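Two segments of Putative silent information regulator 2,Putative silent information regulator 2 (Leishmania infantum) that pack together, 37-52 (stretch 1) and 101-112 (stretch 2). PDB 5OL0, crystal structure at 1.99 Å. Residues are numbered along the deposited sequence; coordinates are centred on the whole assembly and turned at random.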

# COMPACT_ATOMS: atom_id res chain seq x y z
N LEU A 37 -4.61 6.69 -11.04
CA LEU A 37 -4.78 6.22 -9.67
C LEU A 37 -3.78 5.09 -9.45
O LEU A 37 -3.79 4.11 -10.19
CB LEU A 37 -6.19 5.74 -9.47
CG LEU A 37 -6.51 5.10 -8.13
CD1 LEU A 37 -6.52 6.13 -7.03
CD2 LEU A 37 -7.86 4.44 -8.21
N VAL A 38 -2.91 5.25 -8.47
CA VAL A 38 -1.95 4.22 -8.18
C VAL A 38 -2.34 3.64 -6.86
O VAL A 38 -2.53 4.37 -5.87
CB VAL A 38 -0.51 4.78 -8.10
CG1 VAL A 38 0.54 3.65 -7.86
CG2 VAL A 38 -0.17 5.51 -9.38
N LEU A 39 -2.45 2.34 -6.83
CA LEU A 39 -2.64 1.54 -5.61
C LEU A 39 -1.42 0.70 -5.30
O LEU A 39 -0.86 0.04 -6.19
CB LEU A 39 -3.81 0.57 -5.80
CG LEU A 39 -5.08 1.18 -6.37
CD1 LEU A 39 -6.20 0.15 -6.39
CD2 LEU A 39 -5.53 2.40 -5.58
N VAL A 40 -1.06 0.64 -4.02
CA VAL A 40 0.17 0.06 -3.60
C VAL A 40 -0.06 -0.93 -2.49
O VAL A 40 -0.79 -0.62 -1.57
CB VAL A 40 1.13 1.17 -3.09
CG1 VAL A 40 2.50 0.56 -2.83
CG2 VAL A 40 1.30 2.28 -4.10
N GLY A 41 0.57 -2.10 -2.55
CA GLY A 41 0.53 -3.07 -1.44
C GLY A 41 1.89 -3.66 -1.10
O GLY A 41 2.90 -3.18 -1.58
N ALA A 42 1.91 -4.78 -0.36
CA ALA A 42 3.10 -5.32 0.28
C ALA A 42 4.19 -5.70 -0.76
O ALA A 42 5.38 -5.57 -0.48
CB ALA A 42 2.75 -6.53 1.12
N GLY A 43 3.76 -6.14 -1.93
CA GLY A 43 4.70 -6.48 -3.01
C GLY A 43 5.67 -5.38 -3.42
O GLY A 43 6.78 -5.69 -3.78
N ALA A 44 5.25 -4.10 -3.31
CA ALA A 44 6.05 -2.91 -3.64
C ALA A 44 7.20 -2.65 -2.71
O ALA A 44 8.12 -1.91 -3.05
CB ALA A 44 5.13 -1.68 -3.63
N SER A 45 7.11 -3.17 -1.50
CA SER A 45 8.11 -2.83 -0.50
C SER A 45 9.06 -3.98 -0.10
O SER A 45 10.02 -3.73 0.66
CB SER A 45 7.40 -2.29 0.70
OG SER A 45 6.78 -1.09 0.30
N VAL A 46 8.83 -5.18 -0.63
CA VAL A 46 9.79 -6.30 -0.51
C VAL A 46 11.20 -5.88 -0.83
O VAL A 46 12.13 -6.13 -0.04
CB VAL A 46 9.43 -7.45 -1.49
CG1 VAL A 46 10.47 -8.61 -1.47
CG2 VAL A 46 8.05 -7.96 -1.17
N ALA A 47 11.39 -5.19 -1.95
CA ALA A 47 12.72 -4.72 -2.32
C ALA A 47 13.33 -3.73 -1.28
O ALA A 47 14.50 -3.54 -1.25
CB ALA A 47 12.74 -4.10 -3.72
N ALA A 48 12.56 -3.15 -0.39
CA ALA A 48 13.15 -2.34 0.64
C ALA A 48 13.73 -3.16 1.79
O ALA A 48 14.41 -2.59 2.65
CB ALA A 48 12.18 -1.33 1.16
N GLY A 49 13.43 -4.45 1.83
CA GLY A 49 13.91 -5.35 2.91
C GLY A 49 12.87 -5.50 3.95
O GLY A 49 13.18 -5.85 5.05
N ILE A 50 11.60 -5.26 3.67
CA ILE A 50 10.60 -5.38 4.74
C ILE A 50 10.40 -6.87 5.06
O ILE A 50 10.28 -7.64 4.13
CB ILE A 50 9.37 -4.59 4.38
CG1 ILE A 50 9.82 -3.11 4.40
CG2 ILE A 50 8.22 -4.85 5.37
CD1 ILE A 50 8.74 -2.11 4.18
N PRO A 51 10.52 -7.28 6.36
CA PRO A 51 10.26 -8.67 6.81
C PRO A 51 8.85 -9.17 6.43
O PRO A 51 7.85 -8.62 6.93
CB PRO A 51 10.37 -8.58 8.36
CG PRO A 51 11.20 -7.37 8.65
CD PRO A 51 10.98 -6.42 7.49
N ASP A 52 8.78 -10.17 5.53
CA ASP A 52 7.53 -10.91 5.25
C ASP A 52 7.07 -11.81 6.43
O ASP A 52 7.79 -12.76 6.79
CB ASP A 52 7.68 -11.79 4.01
CG ASP A 52 6.35 -12.20 3.42
OD1 ASP A 52 5.36 -12.46 4.16
OD2 ASP A 52 6.28 -12.26 2.19
N HIS A 101 13.94 4.21 8.97
CA HIS A 101 14.76 2.98 8.73
C HIS A 101 14.76 2.47 7.27
O HIS A 101 15.76 2.53 6.56
CB HIS A 101 14.34 1.85 9.68
CG HIS A 101 15.08 0.57 9.45
ND1 HIS A 101 16.43 0.44 9.67
CD2 HIS A 101 14.66 -0.62 8.96
CE1 HIS A 101 16.81 -0.80 9.37
NE2 HIS A 101 15.75 -1.45 8.92
N PHE A 102 13.63 1.97 6.80
CA PHE A 102 13.58 1.54 5.42
C PHE A 102 13.61 2.76 4.47
O PHE A 102 13.22 3.89 4.82
CB PHE A 102 12.32 0.67 5.19
CG PHE A 102 12.33 -0.61 5.94
CD1 PHE A 102 13.30 -1.55 5.69
CD2 PHE A 102 11.42 -0.85 6.91
CE1 PHE A 102 13.31 -2.74 6.35
CE2 PHE A 102 11.46 -2.02 7.63
CZ PHE A 102 12.38 -2.98 7.33
N GLN A 103 14.06 2.51 3.27
CA GLN A 103 14.10 3.54 2.25
C GLN A 103 13.19 3.21 1.05
O GLN A 103 12.99 2.07 0.74
CB GLN A 103 15.52 3.62 1.71
CG GLN A 103 16.63 3.89 2.72
CD GLN A 103 17.98 3.82 2.01
OE1 GLN A 103 18.58 4.84 1.75
NE2 GLN A 103 18.42 2.61 1.62
N PRO A 104 12.76 4.22 0.32
CA PRO A 104 11.88 3.96 -0.81
C PRO A 104 12.51 3.17 -1.90
O PRO A 104 13.69 3.29 -2.13
CB PRO A 104 11.53 5.35 -1.34
CG PRO A 104 11.96 6.32 -0.31
CD PRO A 104 12.91 5.66 0.61
N THR A 105 11.68 2.40 -2.58
CA THR A 105 12.04 1.58 -3.72
C THR A 105 11.83 2.35 -5.04
O THR A 105 11.33 3.48 -5.06
CB THR A 105 11.24 0.26 -3.78
OG1 THR A 105 9.90 0.50 -4.24
CG2 THR A 105 11.26 -0.52 -2.45
N ALA A 106 12.23 1.72 -6.14
CA ALA A 106 11.97 2.22 -7.47
C ALA A 106 10.46 2.49 -7.71
O ALA A 106 10.09 3.53 -8.23
CB ALA A 106 12.52 1.24 -8.50
N VAL A 107 9.59 1.61 -7.24
CA VAL A 107 8.14 1.87 -7.36
C VAL A 107 7.78 3.21 -6.67
O VAL A 107 7.05 4.03 -7.22
CB VAL A 107 7.34 0.71 -6.72
CG1 VAL A 107 5.89 1.10 -6.47
CG2 VAL A 107 7.39 -0.55 -7.58
N HIS A 108 8.24 3.38 -5.44
CA HIS A 108 7.92 4.57 -4.67
C HIS A 108 8.39 5.91 -5.33
O HIS A 108 7.66 6.97 -5.37
CB HIS A 108 8.44 4.42 -3.23
CG HIS A 108 7.91 3.23 -2.48
ND1 HIS A 108 6.67 3.23 -1.88
CD2 HIS A 108 8.45 2.02 -2.22
CE1 HIS A 108 6.47 2.06 -1.30
NE2 HIS A 108 7.53 1.31 -1.48
N HIS A 109 9.63 5.88 -5.79
CA HIS A 109 10.20 7.00 -6.52
C HIS A 109 9.42 7.22 -7.83
O HIS A 109 9.20 8.35 -8.21
CB HIS A 109 11.68 6.75 -6.83
CG HIS A 109 12.56 6.83 -5.62
ND1 HIS A 109 12.58 7.94 -4.82
CD2 HIS A 109 13.42 5.95 -5.08
CE1 HIS A 109 13.43 7.74 -3.84
NE2 HIS A 109 13.98 6.55 -3.99
N PHE A 110 9.03 6.15 -8.51
CA PHE A 110 8.24 6.30 -9.72
C PHE A 110 6.95 7.08 -9.48
O PHE A 110 6.56 7.90 -10.28
CB PHE A 110 7.95 4.92 -10.35
CG PHE A 110 7.15 4.99 -11.63
CD1 PHE A 110 7.72 5.51 -12.78
CD2 PHE A 110 5.85 4.51 -11.69
CE1 PHE A 110 7.02 5.59 -13.96
CE2 PHE A 110 5.14 4.55 -12.90
CZ PHE A 110 5.71 5.12 -14.03
N ILE A 111 6.26 6.76 -8.40
CA ILE A 111 5.04 7.44 -8.13
C ILE A 111 5.30 8.95 -7.91
O ILE A 111 4.50 9.80 -8.27
CB ILE A 111 4.33 6.75 -6.89
CG1 ILE A 111 3.95 5.31 -7.20
CG2 ILE A 111 3.12 7.55 -6.51
CD1 ILE A 111 3.48 4.51 -5.99
N ARG A 112 6.36 9.25 -7.18
CA ARG A 112 6.77 10.60 -7.05
C ARG A 112 6.98 11.23 -8.43
O ARG A 112 6.56 12.39 -8.65
CB ARG A 112 8.04 10.67 -6.23
CG ARG A 112 8.80 11.99 -6.27
CD ARG A 112 7.98 13.09 -5.71
NE ARG A 112 8.65 14.39 -5.73
CZ ARG A 112 9.69 14.78 -4.93
NH1 ARG A 112 10.16 16.02 -5.03
NH2 ARG A 112 10.28 13.96 -4.05
O HOH W 1 15.37 -0.02 2.90

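The contact is built round Phe102, which has the largest covered area, and Thr105, with Ala48 beside it; in it a strand and the turns that follow lie against a loop and the first turns of a helix.

The ring of Phe102 lies under Ile50, whose CG1 sits 3.6 Å from the ring centroid of Phe102 and only 7° off the ring normal, a CH-pi contact that suits a flat, polarizable aromatic face meeting an aliphatic chain. Around the same ring, Pro51 CD comes within 3.7 Å of Phe102 CZ, and Gly49 O within 3.4 Å of Phe102 CE1. Gly49 adopts phi/psi of 97/22, where a CB would be jammed against the preceding carbonyl, so glycine fits the turn.

Thr105 uses both branches of its side chain. Its methyl, CG2, packs 3.8 Å from Ala48 CB, while OG1 lies 3.2 Å from Ala44 O, within hydrogen-bonding distance. As the N-cap residue, Thr105 also accepts a weak bond at OG1 from Val107 N (3.2 Å, 121°), which helps satisfy an amide left free at the helix start. Ala48 is small where the backbones approach, Ala48 CA lying 6.0 Å from Thr105 CA, and Ala48 CB rests 3.5 Å from Gln103 O. A water bridges the stretches here: the water O is 2.8 Å from Ala48 O, to which it donates, and 2.9 Å from Gln103 N, from which it accepts.

Farther along the helix, His108 NE2 donates to Ser45 OG at 3.1 Å; the hydroxyl lies near the plane of the imidazole, at its edge, as an in-plane N-H donor requires. Ile111 then closes the buried end: Ile111 CD1 is 3.6 Å from both Val38 CG1 and Val40 CG2. These valines are alternate strand residues, so both point toward the helix, whereas Leu39 between them points away.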